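Local atomic coordinates of ferritin (Pseudo-nitzschia multiseries, PDB entry 4ISM), a protein that probably stores iron in a soluble, non-toxic form, taking it up as ferrous ions and oxidising it with oxygen for deposition as ferric hydroxide. Residues 22-27 against 41-46; 16-21 against 71-76; 10-15 against 96-101. All blocks are in the same frame, centred on the assembly; numbering follows the deposited sequence.

Contact 1: residues 22-27 against 41-46. With ZN (zinc ion), chain N.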
ATOM      1  N   VAL B  22     -39.964  -9.619 -31.845  1.00 16.99           N
ATOM      2  CA  VAL B  22     -41.055  -8.655 -31.527  1.00 17.85           C
ATOM      3  C   VAL B  22     -40.533  -7.506 -30.613  1.00 17.05           C
ATOM      4  O   VAL B  22     -40.769  -6.315 -30.885  1.00 16.98           O
ATOM      5  CB  VAL B  22     -42.253  -9.332 -30.856  1.00 19.09           C
ATOM      6  CG1 VAL B  22     -43.306  -8.253 -30.418  1.00 19.33           C
ATOM      7  CG2 VAL B  22     -42.878 -10.324 -31.855  1.00 18.48           C
ATOM      8  N   TYR B  23     -39.736  -7.840 -29.604  1.00 17.72           N
ATOM      9  CA  TYR B  23     -39.009  -6.763 -28.819  1.00 17.36           C
ATOM     10  C   TYR B  23     -38.126  -5.945 -29.707  1.00 16.62           C
ATOM     11  O   TYR B  23     -38.141  -4.756 -29.563  1.00 17.24           O
ATOM     12  CB  TYR B  23     -38.125  -7.407 -27.738  1.00 17.25           C
ATOM     13  CG  TYR B  23     -38.935  -7.738 -26.514  1.00 17.54           C
ATOM     14  CD1 TYR B  23     -39.292  -9.037 -26.202  1.00 19.28           C
ATOM     15  CD2 TYR B  23     -39.338  -6.707 -25.619  1.00 18.93           C
ATOM     16  CE1 TYR B  23     -39.999  -9.348 -25.003  1.00 19.46           C
ATOM     17  CE2 TYR B  23     -40.012  -7.022 -24.432  1.00 18.85           C
ATOM     18  CZ  TYR B  23     -40.327  -8.329 -24.130  1.00 20.27           C
ATOM     19  OH  TYR B  23     -41.049  -8.613 -22.966  1.00 20.82           O
ATOM     20  N   LEU B  24     -37.431  -6.551 -30.697  1.00 16.88           N
ATOM     21  CA  LEU B  24     -36.611  -5.736 -31.599  1.00 16.11           C
ATOM     22  C   LEU B  24     -37.510  -4.792 -32.405  1.00 16.66           C
ATOM     23  O   LEU B  24     -37.186  -3.581 -32.620  1.00 16.07           O
ATOM     24  CB  LEU B  24     -35.756  -6.580 -32.572  1.00 15.55           C
ATOM     25  CG  LEU B  24     -34.878  -5.716 -33.496  1.00 16.68           C
ATOM     26  CD1 LEU B  24     -33.812  -4.815 -32.793  1.00 16.03           C
ATOM     27  CD2 LEU B  24     -34.116  -6.688 -34.395  1.00 16.37           C
ATOM     28  N   SER B  25     -38.643  -5.310 -32.871  0.50 15.98           N
ATOM     29  CA  SER B  25     -39.539  -4.412 -33.564  0.50 15.61           C
ATOM     30  C   SER B  25     -40.020  -3.204 -32.714  0.50 16.60           C
ATOM     31  O   SER B  25     -40.109  -2.055 -33.217  0.50 18.01           O
ATOM     32  CB  SER B  25     -40.701  -5.178 -34.209  0.50 15.97           C
ATOM     33  OG  SER B  25     -41.566  -4.226 -34.759  0.50 13.84           O
ATOM     34  N   ALA B  26     -40.323  -3.468 -31.441  1.00 15.94           N
ATOM     35  CA  ALA B  26     -40.748  -2.432 -30.508  1.00 16.48           C
ATOM     36  C   ALA B  26     -39.602  -1.393 -30.323  1.00 16.60           C
ATOM     37  O   ALA B  26     -39.864  -0.199 -30.332  1.00 19.24           O
ATOM     38  CB  ALA B  26     -41.113  -3.098 -29.146  1.00 14.26           C
ATOM     39  N   SER B  27     -38.366  -1.880 -30.216  0.50 17.20           N
ATOM     40  CA  SER B  27     -37.225  -0.982 -30.080  0.50 18.41           C
ATOM     41  C   SER B  27     -37.074  -0.060 -31.289  0.50 18.46           C
ATOM     42  O   SER B  27     -36.751   1.149 -31.152  0.50 18.43           O
ATOM     43  CB  SER B  27     -35.940  -1.797 -29.832  0.50 17.58           C
ATOM     44  OG  SER B  27     -34.855  -0.927 -29.713  0.50 16.30           O
ATOM     45  N   TYR B  41     -34.677  -0.184 -23.570  1.00 21.24           N
ATOM     46  CA  TYR B  41     -35.318  -1.240 -22.734  1.00 22.17           C
ATOM     47  C   TYR B  41     -35.780  -2.385 -23.636  1.00 24.95           C
ATOM     48  O   TYR B  41     -35.595  -3.557 -23.294  1.00 21.14           O
ATOM     49  CB  TYR B  41     -36.539  -0.697 -21.923  1.00 24.46           C
ATOM     50  CG  TYR B  41     -37.366  -1.747 -21.140  1.00 30.59           C
ATOM     51  CD1 TYR B  41     -37.187  -1.959 -19.762  1.00 32.86           C
ATOM     52  CD2 TYR B  41     -38.322  -2.540 -21.788  1.00 30.95           C
ATOM     53  CE1 TYR B  41     -37.934  -2.910 -19.041  1.00 30.88           C
ATOM     54  CE2 TYR B  41     -39.031  -3.507 -21.094  1.00 32.54           C
ATOM     55  CZ  TYR B  41     -38.829  -3.676 -19.714  1.00 40.43           C
ATOM     56  OH  TYR B  41     -39.568  -4.642 -19.050  1.00 49.88           O
ATOM     57  N   MET B  42     -36.436  -2.056 -24.768  1.00 18.88           N
ATOM     58  CA  MET B  42     -36.900  -3.130 -25.659  1.00 19.75           C
ATOM     59  C   MET B  42     -35.706  -3.892 -26.252  1.00 19.38           C
ATOM     60  O   MET B  42     -35.735  -5.114 -26.438  1.00 20.10           O
ATOM     61  CB  MET B  42     -37.776  -2.507 -26.814  1.00 17.63           C
ATOM     62  CG  MET B  42     -39.139  -2.080 -26.243  1.00 15.58           C
ATOM     63  SD  MET B  42     -40.062  -3.261 -25.282  1.00 22.58           S
ATOM     64  CE  MET B  42     -41.583  -2.460 -24.702  1.00 26.08           C
ATOM     65  N   LEU B  43     -34.646  -3.175 -26.585  1.00 18.10           N
ATOM     66  CA  LEU B  43     -33.508  -3.828 -27.140  1.00 20.30           C
ATOM     67  C   LEU B  43     -32.857  -4.798 -26.134  1.00 20.71           C
ATOM     68  O   LEU B  43     -32.413  -5.875 -26.553  1.00 17.26           O
ATOM     69  CB  LEU B  43     -32.497  -2.763 -27.574  1.00 23.29           C
ATOM     70  CG  LEU B  43     -31.291  -3.133 -28.414  1.00 26.99           C
ATOM     71  CD1 LEU B  43     -31.705  -3.701 -29.792  1.00 24.46           C
ATOM     72  CD2 LEU B  43     -30.334  -1.904 -28.620  1.00 29.56           C
ATOM     73  N   ALA B  44     -32.748  -4.388 -24.859  1.00 18.46           N
ATOM     74  CA  ALA B  44     -32.220  -5.273 -23.776  1.00 21.53           C
ATOM     75  C   ALA B  44     -33.097  -6.517 -23.663  1.00 19.35           C
ATOM     76  O   ALA B  44     -32.546  -7.629 -23.601  1.00 18.61           O
ATOM     77  CB  ALA B  44     -32.174  -4.540 -22.428  1.00 21.12           C
ATOM     78  N   GLU B  45     -34.434  -6.350 -23.690  1.00 17.83           N
ATOM     79  CA  GLU B  45     -35.317  -7.450 -23.623  1.00 20.92           C
ATOM     80  C   GLU B  45     -35.254  -8.351 -24.832  1.00 18.06           C
ATOM     81  O   GLU B  45     -35.438  -9.594 -24.728  1.00 18.15           O
ATOM     82  CB  GLU B  45     -36.793  -7.016 -23.434  1.00 25.33           C
ATOM     83  CG  GLU B  45     -37.040  -6.488 -22.032  1.00 34.58           C
ATOM     84  CD  GLU B  45     -36.906  -7.646 -21.047  1.00 38.37           C
ATOM     85  OE1 GLU B  45     -37.323  -8.791 -21.395  1.00 45.64           O
ATOM     86  OE2 GLU B  45     -36.345  -7.437 -19.963  1.00 44.82           O
ATOM     87  N   SER B  46     -35.018  -7.747 -25.979  1.00 16.01           N
ATOM     88  CA  SER B  46     -34.767  -8.589 -27.174  1.00 17.55           C
ATOM     89  C   SER B  46     -33.545  -9.603 -27.008  1.00 18.75           C
ATOM     90  O   SER B  46     -33.621 -10.806 -27.375  1.00 20.29           O
ATOM     91  CB  SER B  46     -34.613  -7.665 -28.431  1.00 16.67           C
ATOM     92  OG  SER B  46     -34.319  -8.468 -29.590  1.00 16.63           O
TER
HETATM   93 ZN    ZN N 202     -36.761  -9.341 -18.920  0.70 37.37          ZN
HETATM   94  O   HOH W   1     -36.230  -8.801 -17.156  1.00 44.22           O

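Contact 2: residues 16-21 against 71-76. With ZN (zinc ion), chain M.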
ATOM      1  N   GLU B  16     -39.337 -18.245 -28.186  1.00 16.50           N
ATOM      2  CA  GLU B  16     -38.425 -17.284 -27.526  1.00 17.20           C
ATOM      3  C   GLU B  16     -37.819 -16.408 -28.635  1.00 18.30           C
ATOM      4  O   GLU B  16     -37.711 -15.188 -28.477  1.00 18.85           O
ATOM      5  CB  GLU B  16     -37.301 -18.007 -26.748  1.00 17.30           C
ATOM      6  CG  GLU B  16     -37.826 -18.985 -25.665  1.00 20.54           C
ATOM      7  CD  GLU B  16     -38.478 -18.227 -24.519  1.00 26.09           C
ATOM      8  OE1 GLU B  16     -38.222 -16.982 -24.376  1.00 22.31           O
ATOM      9  OE2 GLU B  16     -39.317 -18.821 -23.793  1.00 25.02           O
ATOM     10  N   PHE B  17     -37.436 -17.017 -29.768  1.00 17.96           N
ATOM     11  CA  PHE B  17     -36.797 -16.194 -30.836  1.00 18.98           C
ATOM     12  C   PHE B  17     -37.814 -15.244 -31.476  1.00 17.43           C
ATOM     13  O   PHE B  17     -37.445 -14.151 -31.958  1.00 17.52           O
ATOM     14  CB  PHE B  17     -36.163 -17.093 -31.856  1.00 19.58           C
ATOM     15  CG  PHE B  17     -34.930 -17.795 -31.347  1.00 20.30           C
ATOM     16  CD1 PHE B  17     -34.235 -17.349 -30.198  1.00 20.00           C
ATOM     17  CD2 PHE B  17     -34.458 -18.925 -32.015  1.00 22.85           C
ATOM     18  CE1 PHE B  17     -33.074 -17.985 -29.753  1.00 18.63           C
ATOM     19  CE2 PHE B  17     -33.315 -19.569 -31.573  1.00 21.77           C
ATOM     20  CZ  PHE B  17     -32.619 -19.097 -30.453  1.00 23.18           C
ATOM     21  N   THR B  18     -39.053 -15.700 -31.611  1.00 19.12           N
ATOM     22  CA  THR B  18     -40.167 -14.823 -32.118  1.00 18.93           C
ATOM     23  C   THR B  18     -40.341 -13.589 -31.195  1.00 19.31           C
ATOM     24  O   THR B  18     -40.471 -12.461 -31.677  1.00 19.73           O
ATOM     25  CB  THR B  18     -41.504 -15.634 -32.179  1.00 20.56           C
ATOM     26  OG1 THR B  18     -41.387 -16.684 -33.160  1.00 19.79           O
ATOM     27  CG2 THR B  18     -42.768 -14.733 -32.515  1.00 18.98           C
ATOM     28  N   ALA B  19     -40.371 -13.839 -29.890  1.00 19.05           N
ATOM     29  CA  ALA B  19     -40.418 -12.796 -28.856  1.00 18.39           C
ATOM     30  C   ALA B  19     -39.243 -11.898 -28.997  1.00 17.21           C
ATOM     31  O   ALA B  19     -39.395 -10.670 -28.954  1.00 18.51           O
ATOM     32  CB  ALA B  19     -40.510 -13.421 -27.422  1.00 18.67           C
ATOM     33  N   SER B  20     -38.043 -12.436 -29.200  1.00 17.98           N
ATOM     34  CA  SER B  20     -36.873 -11.557 -29.332  1.00 17.34           C
ATOM     35  C   SER B  20     -37.096 -10.563 -30.512  1.00 17.50           C
ATOM     36  O   SER B  20     -36.749  -9.326 -30.442  1.00 16.87           O
ATOM     37  CB  SER B  20     -35.639 -12.471 -29.572  1.00 16.32           C
ATOM     38  OG  SER B  20     -34.456 -11.759 -29.822  1.00 18.20           O
ATOM     39  N   GLN B  21     -37.702 -11.078 -31.611  1.00 16.47           N
ATOM     40  CA  GLN B  21     -37.810 -10.240 -32.823  1.00 16.89           C
ATOM     41  C   GLN B  21     -38.909  -9.216 -32.567  1.00 16.59           C
ATOM     42  O   GLN B  21     -38.821  -8.094 -33.063  1.00 17.20           O
ATOM     43  CB  GLN B  21     -38.239 -11.031 -34.061  1.00 19.11           C
ATOM     44  CG  GLN B  21     -37.083 -11.752 -34.682  1.00 24.15           C
ATOM     45  CD  GLN B  21     -36.129 -10.746 -35.382  1.00 27.76           C
ATOM     46  OE1 GLN B  21     -35.202 -10.243 -34.764  1.00 30.27           O
ATOM     47  NE2 GLN B  21     -36.335 -10.513 -36.658  1.00 25.70           N
ATOM     48  N   ALA B  71     -38.290 -21.116 -39.067  1.00 17.74           N
ATOM     49  CA  ALA B  71     -38.217 -19.686 -39.449  1.00 17.57           C
ATOM     50  C   ALA B  71     -38.604 -18.899 -38.192  1.00 18.02           C
ATOM     51  O   ALA B  71     -39.384 -19.393 -37.390  1.00 18.41           O
ATOM     52  CB  ALA B  71     -39.231 -19.272 -40.569  1.00 17.18           C
ATOM     53  N   VAL B  72     -38.089 -17.679 -38.096  1.00 16.86           N
ATOM     54  CA  VAL B  72     -38.524 -16.741 -37.043  1.00 22.00           C
ATOM     55  C   VAL B  72     -39.464 -15.765 -37.753  1.00 18.23           C
ATOM     56  O   VAL B  72     -39.004 -14.995 -38.591  1.00 17.83           O
ATOM     57  CB  VAL B  72     -37.355 -16.047 -36.360  1.00 22.32           C
ATOM     58  CG1 VAL B  72     -37.878 -15.254 -35.143  1.00 22.67           C
ATOM     59  CG2 VAL B  72     -36.327 -17.107 -35.873  1.00 20.35           C
ATOM     60  N   PRO B  73     -40.774 -15.891 -37.498  1.00 20.54           N
ATOM     61  CA  PRO B  73     -41.795 -15.057 -38.215  1.00 18.97           C
ATOM     62  C   PRO B  73     -41.549 -13.617 -38.044  1.00 20.55           C
ATOM     63  O   PRO B  73     -41.062 -13.152 -36.956  1.00 21.38           O
ATOM     64  CB  PRO B  73     -43.176 -15.461 -37.571  1.00 20.38           C
ATOM     65  CG  PRO B  73     -42.884 -16.722 -36.792  1.00 26.43           C
ATOM     66  CD  PRO B  73     -41.391 -16.792 -36.478  1.00 19.64           C
ATOM     67  N   ALA B  74     -41.882 -12.861 -39.082  1.00 17.89           N
ATOM     68  CA  ALA B  74     -41.723 -11.435 -39.100  1.00 17.53           C
ATOM     69  C   ALA B  74     -42.728 -10.887 -38.068  1.00 19.11           C
ATOM     70  O   ALA B  74     -43.866 -11.408 -37.940  1.00 19.22           O
ATOM     71  CB  ALA B  74     -42.091 -10.910 -40.486  1.00 19.34           C
ATOM     72  N   PRO B  75     -42.324  -9.853 -37.308  1.00 20.92           N
ATOM     73  CA  PRO B  75     -43.264  -9.246 -36.315  1.00 22.00           C
ATOM     74  C   PRO B  75     -44.376  -8.502 -37.085  1.00 20.22           C
ATOM     75  O   PRO B  75     -44.100  -7.870 -38.089  1.00 19.04           O
ATOM     76  CB  PRO B  75     -42.401  -8.185 -35.595  1.00 20.34           C
ATOM     77  CG  PRO B  75     -40.945  -8.630 -35.783  1.00 23.69           C
ATOM     78  CD  PRO B  75     -40.941  -9.338 -37.189  1.00 21.60           C
ATOM     79  N   VAL B  76     -45.594  -8.604 -36.610  0.50 19.75           N
ATOM     80  CA  VAL B  76     -46.654  -7.944 -37.349  0.50 22.28           C
ATOM     81  C   VAL B  76     -47.256  -6.694 -36.651  0.50 26.67           C
ATOM     82  O   VAL B  76     -47.666  -5.756 -37.358  0.50 27.28           O
ATOM     83  CB  VAL B  76     -47.736  -8.957 -37.820  0.50 21.95           C
ATOM     84  CG1 VAL B  76     -47.078 -10.187 -38.416  0.50 17.13           C
ATOM     85  CG2 VAL B  76     -48.686  -9.370 -36.705  0.50 20.92           C
TER
HETATM   86 ZN    ZN M 201     -38.511 -15.742 -22.828  1.00 26.80          ZN
HETATM   87  O   HOH W   2     -39.024 -17.605 -21.526  1.00 25.98           O
HETATM   88  O   HOH W   3     -41.690 -11.992 -34.579  1.00 26.11           O
HETATM   89  O   HOH W   4     -38.436 -12.011 -38.047  1.00 24.91           O
HETATM   90  O   HOH W   5     -40.106 -14.743 -21.974  1.00 24.87           O

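Contact 3: residues 10-15 against 96-101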
ATOM      1  N   ASN B  10     -39.276 -28.080 -29.103  1.00 26.01           N
ATOM      2  CA  ASN B  10     -38.764 -27.426 -30.264  1.00 26.73           C
ATOM      3  C   ASN B  10     -39.543 -26.127 -30.588  1.00 28.57           C
ATOM      4  O   ASN B  10     -38.987 -25.094 -30.990  1.00 32.99           O
ATOM      5  CB  ASN B  10     -38.832 -28.522 -31.361  1.00 33.70           C
ATOM      6  CG  ASN B  10     -38.161 -28.166 -32.643  1.00 32.94           C
ATOM      7  OD1 ASN B  10     -38.835 -27.961 -33.636  1.00 46.73           O
ATOM      8  ND2 ASN B  10     -36.883 -28.134 -32.666  1.00 23.93           N
ATOM      9  N   ARG B  11     -40.848 -26.144 -30.384  1.00 23.45           N
ATOM     10  CA  ARG B  11     -41.641 -24.970 -30.606  1.00 26.18           C
ATOM     11  C   ARG B  11     -41.313 -23.890 -29.563  1.00 26.09           C
ATOM     12  O   ARG B  11     -41.478 -22.682 -29.835  1.00 23.33           O
ATOM     13  CB  ARG B  11     -43.100 -25.359 -30.500  1.00 28.25           C
ATOM     14  CG  ARG B  11     -44.083 -24.244 -30.479  1.00 38.67           C
ATOM     15  CD  ARG B  11     -45.494 -24.765 -30.211  1.00 49.67           C
ATOM     16  NE  ARG B  11     -46.469 -23.662 -30.196  1.00 53.48           N
ATOM     17  CZ  ARG B  11     -46.492 -22.679 -29.289  1.00 59.11           C
ATOM     18  NH1 ARG B  11     -45.590 -22.628 -28.309  1.00 52.72           N
ATOM     19  NH2 ARG B  11     -47.405 -21.729 -29.382  1.00 56.77           N
ATOM     20  N   GLN B  12     -40.830 -24.288 -28.390  1.00 23.76           N
ATOM     21  CA  GLN B  12     -40.514 -23.215 -27.375  1.00 23.02           C
ATOM     22  C   GLN B  12     -39.340 -22.374 -27.863  1.00 20.28           C
ATOM     23  O   GLN B  12     -39.300 -21.155 -27.618  1.00 20.71           O
ATOM     24  CB  GLN B  12     -40.191 -23.843 -26.033  1.00 23.67           C
ATOM     25  CG  GLN B  12     -40.207 -22.820 -24.883  1.00 21.55           C
ATOM     26  CD  GLN B  12     -41.494 -22.040 -24.773  1.00 27.73           C
ATOM     27  OE1 GLN B  12     -42.607 -22.571 -25.008  1.00 28.29           O
ATOM     28  NE2 GLN B  12     -41.365 -20.766 -24.417  1.00 25.46           N
ATOM     29  N   VAL B  13     -38.374 -23.022 -28.547  1.00 20.23           N
ATOM     30  CA  VAL B  13     -37.240 -22.300 -29.060  1.00 22.00           C
ATOM     31  C   VAL B  13     -37.765 -21.189 -30.016  1.00 22.13           C
ATOM     32  O   VAL B  13     -37.369 -20.003 -29.942  1.00 19.40           O
ATOM     33  CB  VAL B  13     -36.212 -23.226 -29.753  1.00 24.18           C
ATOM     34  CG1 VAL B  13     -35.127 -22.403 -30.447  1.00 22.54           C
ATOM     35  CG2 VAL B  13     -35.527 -24.184 -28.737  1.00 24.35           C
ATOM     36  N   THR B  14     -38.677 -21.577 -30.911  1.00 20.53           N
ATOM     37  CA  THR B  14     -39.252 -20.645 -31.875  1.00 19.81           C
ATOM     38  C   THR B  14     -39.957 -19.498 -31.160  1.00 18.41           C
ATOM     39  O   THR B  14     -39.820 -18.358 -31.549  1.00 18.75           O
ATOM     40  CB  THR B  14     -40.245 -21.392 -32.777  1.00 20.37           C
ATOM     41  OG1 THR B  14     -39.503 -22.496 -33.317  1.00 21.26           O
ATOM     42  CG2 THR B  14     -40.675 -20.490 -33.925  1.00 23.11           C
ATOM     43  N   GLN B  15     -40.732 -19.823 -30.144  1.00 18.09           N
ATOM     44  CA  GLN B  15     -41.434 -18.781 -29.430  1.00 19.69           C
ATOM     45  C   GLN B  15     -40.462 -17.783 -28.777  1.00 18.86           C
ATOM     46  O   GLN B  15     -40.761 -16.590 -28.796  1.00 16.57           O
ATOM     47  CB  GLN B  15     -42.289 -19.403 -28.340  1.00 22.49           C
ATOM     48  CG  GLN B  15     -43.032 -18.314 -27.605  1.00 36.62           C
ATOM     49  CD  GLN B  15     -44.459 -18.120 -28.108  1.00 45.52           C
ATOM     50  OE1 GLN B  15     -44.750 -18.222 -29.346  1.00 38.71           O
ATOM     51  NE2 GLN B  15     -45.396 -17.939 -27.131  1.00 40.15           N
ATOM     52  N   GLN B  96     -47.626 -12.767 -22.045  1.00 25.76           N
ATOM     53  CA  GLN B  96     -48.717 -13.671 -21.628  1.00 25.96           C
ATOM     54  C   GLN B  96     -48.738 -14.903 -22.515  1.00 29.58           C
ATOM     55  O   GLN B  96     -48.924 -16.005 -22.005  1.00 27.89           O
ATOM     56  CB  GLN B  96     -50.082 -12.944 -21.621  1.00 31.32           C
ATOM     57  CG  GLN B  96     -50.191 -11.873 -20.538  1.00 28.16           C
ATOM     58  CD  GLN B  96     -51.406 -10.988 -20.701  1.00 30.97           C
ATOM     59  OE1 GLN B  96     -51.963 -10.920 -21.793  1.00 28.90           O
ATOM     60  NE2 GLN B  96     -51.745 -10.216 -19.661  1.00 26.95           N
ATOM     61  N   ALA B  97     -48.501 -14.729 -23.821  1.00 29.65           N
ATOM     62  CA  ALA B  97     -48.442 -15.868 -24.761  1.00 32.99           C
ATOM     63  C   ALA B  97     -47.236 -16.740 -24.417  1.00 31.23           C
ATOM     64  O   ALA B  97     -47.307 -17.987 -24.478  1.00 33.09           O
ATOM     65  CB  ALA B  97     -48.295 -15.393 -26.213  1.00 33.47           C
ATOM     66  N   ASN B  98     -46.110 -16.110 -24.082  1.00 27.09           N
ATOM     67  CA  ASN B  98     -45.042 -16.943 -23.754  0.50 26.49           C
ATOM     68  C   ASN B  98     -45.190 -17.687 -22.442  1.00 24.31           C
ATOM     69  O   ASN B  98     -44.716 -18.797 -22.282  1.00 25.62           O
ATOM     70  CB  ASN B  98     -43.768 -16.227 -23.766  0.50 26.30           C
ATOM     71  CG  ASN B  98     -42.695 -17.175 -23.954  0.50 27.41           C
ATOM     72  OD1 ASN B  98     -42.921 -18.187 -24.637  0.50 28.40           O
ATOM     73  ND2 ASN B  98     -41.570 -16.952 -23.316  0.50 28.68           N
ATOM     74  N   THR B  99     -45.941 -17.128 -21.515  1.00 28.05           N
ATOM     75  CA  THR B  99     -46.188 -17.796 -20.215  1.00 26.88           C
ATOM     76  C   THR B  99     -47.030 -19.034 -20.513  1.00 33.70           C
ATOM     77  O   THR B  99     -46.740 -20.134 -19.972  1.00 30.66           O
ATOM     78  CB  THR B  99     -46.903 -16.831 -19.225  1.00 25.91           C
ATOM     79  OG1 THR B  99     -46.011 -15.775 -18.863  1.00 24.29           O
ATOM     80  CG2 THR B  99     -47.485 -17.587 -17.894  1.00 30.33           C
ATOM     81  N   ARG B 100     -48.068 -18.857 -21.367  1.00 32.07           N
ATOM     82  CA  ARG B 100     -48.994 -19.942 -21.698  1.00 34.63           C
ATOM     83  C   ARG B 100     -48.240 -21.022 -22.373  1.00 31.85           C
ATOM     84  O   ARG B 100     -48.466 -22.215 -22.133  1.00 32.90           O
ATOM     85  CB  ARG B 100     -50.212 -19.492 -22.580  1.00 37.28           C
ATOM     86  CG  ARG B 100     -51.322 -18.820 -21.762  1.00 48.26           C
ATOM     87  CD  ARG B 100     -52.577 -18.267 -22.508  1.00 55.81           C
ATOM     88  NE  ARG B 100     -52.379 -17.766 -23.884  1.00 56.27           N
ATOM     89  CZ  ARG B 100     -52.220 -16.478 -24.255  1.00 57.80           C
ATOM     90  NH1 ARG B 100     -52.200 -15.461 -23.383  1.00 43.71           N
ATOM     91  NH2 ARG B 100     -52.057 -16.200 -25.539  1.00 52.44           N
ATOM     92  N   SER B 101     -47.332 -20.625 -23.236  1.00 27.59           N
ATOM     93  CA  SER B 101     -46.517 -21.599 -23.864  1.00 31.20           C
ATOM     94  C   SER B 101     -45.667 -22.485 -22.911  1.00 31.13           C
ATOM     95  O   SER B 101     -45.593 -23.734 -23.063  1.00 33.26           O
ATOM     96  CB  SER B 101     -45.611 -20.874 -24.803  1.00 34.01           C
ATOM     97  OG  SER B 101     -45.180 -21.743 -25.765  1.00 37.17           O
TER

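Contact 1: residues 22-27 against 41-46
Tyr-23 and Glu-45 run alongside each other in the same direction where helices 4-32 and 36-62 of the ferritin four-helix bundle pack antiparallel; the axes of segments 22-27 and 41-46 approach to 7.7 Å. CB of Glu-45 sits over one face of the tyrosine ring, 3.6 Å from the ring centroid and displaced toward the rim, in a CH-pi contact. Met-42 meets the same ring from a different side: its SD lies at the edge, 3.5 Å from CD2 of Tyr-23, a Met-aromatic contact in which the two side chains cross at nearly a right angle. A bend at chi2 (-51°) carries the sulfur there, after CG of Met-42 has packed against the methyl of Ala-26. Close helix approach is possible because small residues stand on the seam: CB of Ser-27 meets CB of Met-42 at 3.6 Å, and CB of Ser-46 comes equally near CB of Tyr-23. Each serine hydroxyl reaches across to a main-chain carbonyl of the partner helix, Ser-46 OG to Ser-20 O and, in one of two conformers, Ser-27 OG to Ala-39 O. On the flank facing a second subunit, Leu-24 and Leu-43 touch through their CD1 methyls and pack on Leu-54 of that neighbour. OH of Tyr-23 is hydrogen-bonded to Glu-95 OE2 on helix 84-111. Glu-45 also bends at chi2, and its carboxylate joins Glu-48, where iron too has been seen at both residues, and Glu-131 around a zinc ion, binding through OE2 at 2.2 Å and OE1 at 2.6 Å.

Contact 2: residues 16-21 against 71-76
Val-72 directs its two methyls at Phe-17 and Gln-21 of helix 4-32. With CG1 anti to the backbone N (chi1 -172°), that methyl is pressed against the main chain, 3.4 Å from Phe-17 O, while CG2 faces CB of Phe-17 at 4.0 Å. Gln-21 crosses the valine at about a right angle, and its CG lies 3.6 Å from CG1 of Val-72, so that this one methyl is shared between two successive turns of the helix. Thr-18 and Pro-73 also cross nearly perpendicularly. Here OG1 of Thr-18 abuts the proline ring at CD, 3.3 Å away, while its polar partner is Thr-14 O within its own helix. Pro-75 completes the row by setting CG against Gln-21 O at 3.5 Å. No direct hydrogen bond joins segments 16-21 and 71-76; water does part of that work. One water donates to both Pro-73 O, at 2.7 Å, and Thr-18 O, at 3.2 Å, and thereby ties the irregular chain to the helix backbone. A second accepts a hydrogen bond from NE2 of Gln-21, whose chain folds back at chi2 (-72°) beside the loop. Segment 71-76 belongs to the long connection between helices 36-62 and 84-111 of the ferritin four-helix bundle, which lies along the outside of helix 4-32 and also meets a second subunit, where Val-72 makes backbone hydrogen bonds and packs on Gln-21 of that subunit. Inward from the same turns of helix 4-32, Ala-19 and Ser-20 pack on Glu-49 of helix 36-62.

Contact 3: residues 10-15 against 96-101
Gln-12 and Ser-101 meet in the polar seam between helices 4-32 and 84-111 of the four-helix bundle, which run nearly antiparallel; the axes of segments 10-15 and 96-101 are 10.7 Å apart, a spacing bridged by long side chains. The tight part is the inner one. The hydroxyl of Ser-101 donates to OE1 of Gln-12 at 2.8 Å, tilted somewhat from the carbonyl plane. At the other end of the same amide, NE2 of Gln-12 donates to OD1 of Asn-98 at 3.0 Å, in the conformer of Asn-98 described here; the two amide planes are only 22° apart. A bend at chi2 (55°) brings the Gln-12 amide across the gap, and its NE2 also bonds to the zinc ligand Glu-16, as does ND2 of Asn-98. A leucine in place of Gln-12 would probably leave the Ser-101 proton without its acceptor, Asn-98 OD1 without this donor and one oxygen of Glu-16 with less support. Gln-15 and Asn-98 run antiparallel to each other, CG of Gln-15 lying 3.0 Å from OD1 of that Asn-98 conformer, and NE2 of Gln-15 is 4.0 Å from CB of Ala-97. The solvent side is looser. Arg-11 is exposed, yet its extended chain reaches back to the seam: NH1 donates to OG of Ser-101 at 2.7 Å, through a bent N-H...O angle of 134°.

Helix 4-32 carries one side of all three contacts, met in turn along its length by helix 84-111, the long loop and helix 36-62. Contacts 1 and 2 have centres about 11 Å apart and join where Ser-46 OG lies 2.7 Å from Ser-20 O; both also touch a second subunit. Contacts 2 and 3 are equally spaced and meet where Glu-16 OE2 lies 3.0 Å from Asn-98 ND2. Glu-16 OE1, with Glu-49 and His-52, binds a zinc ion at a site where iron has also been seen, as it has at Asn-98 of contact 3. Glu-45 of contact 1 binds a different zinc ion. Contacts 1 and 3, about 17 Å apart between centres, do not touch.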